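Local coordinates for TRNA threonylcarbamoyladenosine dehydratase (Escherichia coli, PDB 4D79), which catalyses the ATP-dependent dehydration of threonylcarbamoyladenosine at position 37 to its cyclic form in tRNAs that read codons beginning with adenine, at residues Ser2-Thr16 / Glu22-Cys34. Numbering follows the deposited sequence.
Sequences SVVISDAWRQRFGGT and EKALQLFADAHIC
With CG set opposite its backbone N (chi1 -177°) and the chain bent at chi2, Gln-26 carries its amide forward, toward the C-terminal end of helix 22-29, to the extended residues 2-5. There NE2 donates to Val-3 O at 3.0 Å, in the carbonyl plane, while OE1 accepts from a water that in turn takes the N-H of Ile-5. One turn on, Asp-30 OD1 receives Val-3 N at 2.9 Å in a nearly straight bond (170°), so Gln-26 and Asp-30 between them pair with both backbone polar groups of Val-3. With an alanine in place of Gln-26, Val-3 O would probably lose its amide donor and the water at Ile-5 N its second partner. Alongside, Ile-5 CD1 lies 3.9 Å from Leu-25 CD2. Ala-29 CB comes within 3.6 Å of Trp-9 CZ2. Leu-25 CD1 meets the indole edge and packs 3.8 Å from Phe-13 CB; a water joins Trp-9 NE1 to Leu-25 O. Ser-6, the N-cap of helix 7-20, accepts from Trp-9 N. The arrangement is a pair of steeply crossing N-terminal helices, the axes of 7-16 and 22-29 making 122°, leading into strand 32-36 of the Rossmann-like ThiF-family domain characteristic of MoeB/E1-type enzymes.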
loop_
_atom_site.group_PDB
_atom_site.type_symbol
_atom_site.label_atom_id
_atom_site.label_comp_id
_atom_site.label_asym_id
_atom_site.label_seq_id
_atom_site.Cartn_x
_atom_site.Cartn_y
_atom_site.Cartn_z
ATOM N N SER B 2 12.813 -10.202 -24.385
ATOM C CA SER B 2 14.020 -9.948 -23.606
ATOM C C SER B 2 14.290 -8.443 -23.556
ATOM O O SER B 2 14.218 -7.763 -24.575
ATOM C CB SER B 2 15.209 -10.701 -24.196
ATOM O OG SER B 2 16.391 -10.429 -23.466
ATOM N N VAL B 3 14.509 -7.915 -22.355
ATOM C CA VAL B 3 14.767 -6.501 -22.142
ATOM C C VAL B 3 16.232 -6.332 -21.758
ATOM O O VAL B 3 16.727 -7.032 -20.865
ATOM C CB VAL B 3 13.803 -5.948 -21.067
ATOM C CG1 VAL B 3 14.166 -4.526 -20.674
ATOM C CG2 VAL B 3 12.386 -5.987 -21.603
ATOM N N VAL B 4 16.919 -5.409 -22.423
ATOM C CA VAL B 4 18.286 -5.048 -22.067
ATOM C C VAL B 4 18.179 -3.959 -20.992
ATOM O O VAL B 4 17.629 -2.884 -21.236
ATOM C CB VAL B 4 19.076 -4.555 -23.293
ATOM C CG1 VAL B 4 20.465 -4.041 -22.859
ATOM C CG2 VAL B 4 19.227 -5.664 -24.315
ATOM N N ILE B 5 18.737 -4.212 -19.815
ATOM C CA ILE B 5 18.604 -3.279 -18.691
ATOM C C ILE B 5 19.582 -2.125 -18.889
ATOM O O ILE B 5 20.782 -2.342 -19.072
ATOM C CB ILE B 5 18.831 -4.012 -17.355
ATOM C CG1 ILE B 5 17.633 -4.903 -17.085
ATOM C CG2 ILE B 5 19.052 -3.033 -16.157
ATOM C CD1 ILE B 5 17.775 -5.863 -15.943
ATOM N N SER B 6 19.048 -0.906 -18.983
ATOM C CA SER B 6 19.841 0.302 -19.177
ATOM C C SER B 6 20.464 0.812 -17.865
ATOM O O SER B 6 20.111 0.409 -16.746
ATOM C CB SER B 6 18.993 1.413 -19.784
ATOM O OG SER B 6 18.038 1.879 -18.828
ATOM N N ASP B 7 21.381 1.766 -18.016
ATOM C CA ASP B 7 21.927 2.413 -16.832
ATOM C C ASP B 7 20.839 3.160 -16.087
ATOM O O ASP B 7 20.806 3.132 -14.861
ATOM C CB ASP B 7 23.051 3.381 -17.212
ATOM C CG ASP B 7 24.371 2.672 -17.553
ATOM O OD1 ASP B 7 24.574 1.488 -17.202
ATOM O OD2 ASP B 7 25.237 3.341 -18.147
ATOM N N ALA B 8 19.910 3.786 -16.812
ATOM C CA ALA B 8 18.780 4.458 -16.165
ATOM C C ALA B 8 17.904 3.484 -15.379
ATOM O O ALA B 8 17.454 3.802 -14.276
ATOM C CB ALA B 8 17.953 5.205 -17.199
ATOM N N TRP B 9 17.620 2.315 -15.955
ATOM C CA TRP B 9 16.890 1.268 -15.260
ATOM C C TRP B 9 17.592 0.871 -13.971
ATOM O O TRP B 9 16.938 0.659 -12.934
ATOM C CB TRP B 9 16.761 0.082 -16.197
ATOM C CG TRP B 9 15.779 -0.992 -15.821
ATOM C CD1 TRP B 9 15.837 -1.816 -14.760
ATOM C CD2 TRP B 9 14.628 -1.357 -16.562
ATOM N NE1 TRP B 9 14.779 -2.684 -14.782
ATOM C CE2 TRP B 9 14.018 -2.418 -15.885
ATOM C CE3 TRP B 9 14.054 -0.894 -17.751
ATOM C CZ2 TRP B 9 12.847 -3.017 -16.342
ATOM C CZ3 TRP B 9 12.913 -1.493 -18.212
ATOM C CH2 TRP B 9 12.321 -2.549 -17.516
ATOM N N ARG B 10 18.915 0.709 -14.014
ATOM C CA ARG B 10 19.611 0.383 -12.773
ATOM C C ARG B 10 19.549 1.525 -11.755
ATOM O O ARG B 10 19.609 1.268 -10.553
ATOM C CB ARG B 10 21.056 -0.020 -13.031
ATOM C CG ARG B 10 21.247 -1.495 -13.357
ATOM C CD ARG B 10 22.745 -1.853 -13.389
ATOM N NE ARG B 10 23.330 -1.173 -14.509
ATOM C CZ ARG B 10 23.335 -1.644 -15.747
ATOM N NH1 ARG B 10 22.828 -2.833 -16.047
ATOM N NH2 ARG B 10 23.866 -0.913 -16.687
ATOM N N GLN B 11 19.459 2.781 -12.190
ATOM C CA GLN B 11 19.292 3.857 -11.209
ATOM C C GLN B 11 17.915 3.771 -10.561
ATOM O O GLN B 11 17.767 3.983 -9.352
ATOM C CB GLN B 11 19.464 5.222 -11.871
ATOM C CG GLN B 11 20.926 5.545 -12.245
ATOM C CD GLN B 11 21.868 5.362 -11.088
ATOM O OE1 GLN B 11 22.650 4.406 -11.045
ATOM N NE2 GLN B 11 21.781 6.258 -10.121
ATOM N N ARG B 12 16.888 3.514 -11.368
ATOM C CA ARG B 12 15.525 3.425 -10.839
ATOM C C ARG B 12 15.369 2.220 -9.922
ATOM O O ARG B 12 14.696 2.306 -8.891
ATOM C CB ARG B 12 14.527 3.362 -11.984
ATOM C CG ARG B 12 14.440 4.624 -12.793
ATOM C CD ARG B 12 13.343 4.557 -13.850
ATOM N NE ARG B 12 13.196 5.890 -14.414
ATOM C CZ ARG B 12 13.752 6.318 -15.536
ATOM N NH1 ARG B 12 14.409 5.494 -16.351
ATOM N NH2 ARG B 12 13.547 7.567 -15.900
ATOM N N PHE B 13 16.005 1.085 -10.269
ATOM C CA PHE B 13 15.683 -0.191 -9.624
ATOM C C PHE B 13 16.885 -0.848 -8.958
ATOM O O PHE B 13 16.824 -2.021 -8.595
ATOM C CB PHE B 13 14.993 -1.112 -10.632
ATOM C CG PHE B 13 13.740 -0.509 -11.178
ATOM C CD1 PHE B 13 12.651 -0.253 -10.338
ATOM C CD2 PHE B 13 13.641 -0.162 -12.503
ATOM C CE1 PHE B 13 11.496 0.331 -10.841
ATOM C CE2 PHE B 13 12.494 0.416 -13.000
ATOM C CZ PHE B 13 11.430 0.689 -12.162
ATOM N N GLY B 14 17.930 -0.069 -8.650
ATOM C CA GLY B 14 19.054 -0.615 -7.892
ATOM C C GLY B 14 18.630 -1.222 -6.566
ATOM O O GLY B 14 19.133 -2.275 -6.166
ATOM N N GLY B 15 17.686 -0.579 -5.873
ATOM C CA GLY B 15 17.180 -1.137 -4.629
ATOM C C GLY B 15 16.436 -2.452 -4.810
ATOM O O GLY B 15 16.441 -3.299 -3.912
ATOM N N THR B 16 15.802 -2.650 -5.973
ATOM C CA THR B 16 15.208 -3.945 -6.325
ATOM C C THR B 16 16.265 -5.038 -6.453
ATOM O O THR B 16 16.138 -6.121 -5.874
ATOM C CB THR B 16 14.436 -3.780 -7.630
ATOM O OG1 THR B 16 13.576 -2.640 -7.495
ATOM C CG2 THR B 16 13.627 -5.007 -7.965
ATOM N N GLU B 22 20.380 -9.904 -8.454
ATOM C CA GLU B 22 20.595 -9.526 -9.853
ATOM C C GLU B 22 19.773 -10.391 -10.802
ATOM O O GLU B 22 19.214 -9.884 -11.775
ATOM C CB GLU B 22 22.082 -9.629 -10.235
ATOM C CG GLU B 22 23.017 -8.742 -9.412
ATOM C CD GLU B 22 22.768 -7.253 -9.593
ATOM O OE1 GLU B 22 21.911 -6.873 -10.415
ATOM O OE2 GLU B 22 23.450 -6.452 -8.918
ATOM N N LYS B 23 19.725 -11.705 -10.564
ATOM C CA LYS B 23 18.974 -12.579 -11.461
ATOM C C LYS B 23 17.509 -12.183 -11.479
ATOM O O LYS B 23 16.872 -12.138 -12.539
ATOM C CB LYS B 23 19.163 -14.031 -11.032
ATOM C CG LYS B 23 18.640 -15.052 -12.036
ATOM C CD LYS B 23 19.158 -16.450 -11.712
ATOM C CE LYS B 23 18.778 -17.465 -12.786
ATOM N NZ LYS B 23 17.315 -17.754 -12.807
ATOM N N ALA B 24 16.962 -11.863 -10.302
ATOM C CA ALA B 24 15.593 -11.408 -10.216
ATOM C C ALA B 24 15.382 -10.107 -10.988
ATOM O O ALA B 24 14.322 -9.910 -11.591
ATOM C CB ALA B 24 15.213 -11.237 -8.753
ATOM N N LEU B 25 16.330 -9.169 -10.920
ATOM C CA LEU B 25 16.130 -7.920 -11.654
ATOM C C LEU B 25 15.883 -8.200 -13.137
ATOM O O LEU B 25 15.019 -7.582 -13.768
ATOM C CB LEU B 25 17.329 -6.991 -11.473
ATOM C CG LEU B 25 17.149 -5.576 -12.044
ATOM C CD1 LEU B 25 16.216 -4.723 -11.166
ATOM C CD2 LEU B 25 18.509 -4.864 -12.210
ATOM N N GLN B 26 16.661 -9.094 -13.712
ATOM C CA GLN B 26 16.479 -9.436 -15.118
ATOM C C GLN B 26 15.193 -10.232 -15.334
ATOM O O GLN B 26 14.485 -10.018 -16.325
ATOM C CB GLN B 26 17.695 -10.208 -15.644
ATOM C CG GLN B 26 17.583 -10.533 -17.114
ATOM C CD GLN B 26 17.715 -9.339 -18.010
ATOM O OE1 GLN B 26 18.806 -8.771 -18.180
ATOM N NE2 GLN B 26 16.597 -8.884 -18.522
ATOM N N LEU B 27 14.868 -11.142 -14.413
ATOM C CA LEU B 27 13.607 -11.882 -14.515
ATOM C C LEU B 27 12.424 -10.926 -14.568
ATOM O O LEU B 27 11.501 -11.112 -15.364
ATOM C CB LEU B 27 13.453 -12.831 -13.321
ATOM C CG LEU B 27 12.194 -13.699 -13.265
ATOM C CD1 LEU B 27 12.225 -14.773 -14.372
ATOM C CD2 LEU B 27 12.083 -14.336 -11.889
ATOM N N PHE B 28 12.414 -9.929 -13.666
ATOM C CA PHE B 28 11.349 -8.943 -13.641
ATOM C C PHE B 28 11.329 -8.118 -14.926
ATOM O O PHE B 28 10.248 -7.837 -15.486
ATOM C CB PHE B 28 11.478 -8.016 -12.414
ATOM C CG PHE B 28 11.415 -8.718 -11.058
ATOM C CD1 PHE B 28 10.973 -10.021 -10.925
ATOM C CD2 PHE B 28 11.806 -8.030 -9.890
ATOM C CE1 PHE B 28 10.921 -10.633 -9.657
ATOM C CE2 PHE B 28 11.748 -8.651 -8.639
ATOM C CZ PHE B 28 11.307 -9.949 -8.532
ATOM N N ALA B 29 12.499 -7.693 -15.400
ATOM C CA ALA B 29 12.529 -6.873 -16.612
ATOM C C ALA B 29 11.983 -7.638 -17.823
ATOM O O ALA B 29 11.389 -7.044 -18.729
ATOM C CB ALA B 29 13.949 -6.384 -16.886
ATOM N N ASP B 30 12.171 -8.944 -17.842
ATOM C CA ASP B 30 11.740 -9.816 -18.928
ATOM C C ASP B 30 10.290 -10.259 -18.775
ATOM O O ASP B 30 9.746 -10.907 -19.687
ATOM C CB ASP B 30 12.605 -11.074 -18.961
ATOM C CG ASP B 30 13.995 -10.834 -19.457
ATOM O OD1 ASP B 30 14.189 -9.838 -20.146
ATOM O OD2 ASP B 30 14.868 -11.702 -19.258
ATOM N N ALA B 31 9.654 -9.927 -17.654
ATOM C CA ALA B 31 8.318 -10.438 -17.364
ATOM C C ALA B 31 7.255 -9.569 -18.002
ATOM O O ALA B 31 7.441 -8.375 -18.237
ATOM C CB ALA B 31 8.070 -10.526 -15.862
ATOM N N HIS B 32 6.127 -10.187 -18.289
ATOM C CA HIS B 32 4.958 -9.481 -18.788
ATOM C C HIS B 32 3.810 -9.894 -17.882
ATOM O O HIS B 32 3.386 -11.057 -17.914
ATOM C CB HIS B 32 4.672 -9.815 -20.264
ATOM C CG HIS B 32 3.623 -8.933 -20.871
ATOM N ND1 HIS B 32 3.257 -8.995 -22.204
ATOM C CD2 HIS B 32 2.849 -7.967 -20.311
ATOM C CE1 HIS B 32 2.314 -8.095 -22.438
ATOM N NE2 HIS B 32 2.054 -7.450 -21.304
ATOM N N ILE B 33 3.313 -8.958 -17.071
ATOM C CA ILE B 33 2.257 -9.249 -16.106
ATOM C C ILE B 33 1.006 -8.461 -16.468
ATOM O O ILE B 33 1.075 -7.300 -16.882
ATOM C CB ILE B 33 2.735 -8.979 -14.667
ATOM C CG1 ILE B 33 3.836 -9.994 -14.351
ATOM C CG2 ILE B 33 1.560 -9.072 -13.661
ATOM C CD1 ILE B 33 4.423 -9.905 -12.982
ATOM N N CYS B 34 -0.128 -9.139 -16.378
ATOM C CA CYS B 34 -1.428 -8.588 -16.709
ATOM C C CYS B 34 -2.171 -8.309 -15.415
ATOM O O CYS B 34 -2.280 -9.196 -14.563
ATOM C CB CYS B 34 -2.201 -9.585 -17.584
ATOM S SG CYS B 34 -3.791 -8.992 -18.141
HETATM O O HOH W 1 10.842 -11.632 -22.102
HETATM O O HOH W 2 20.029 -6.725 -19.511
HETATM O O HOH W 3 13.818 -5.015 -13.415
#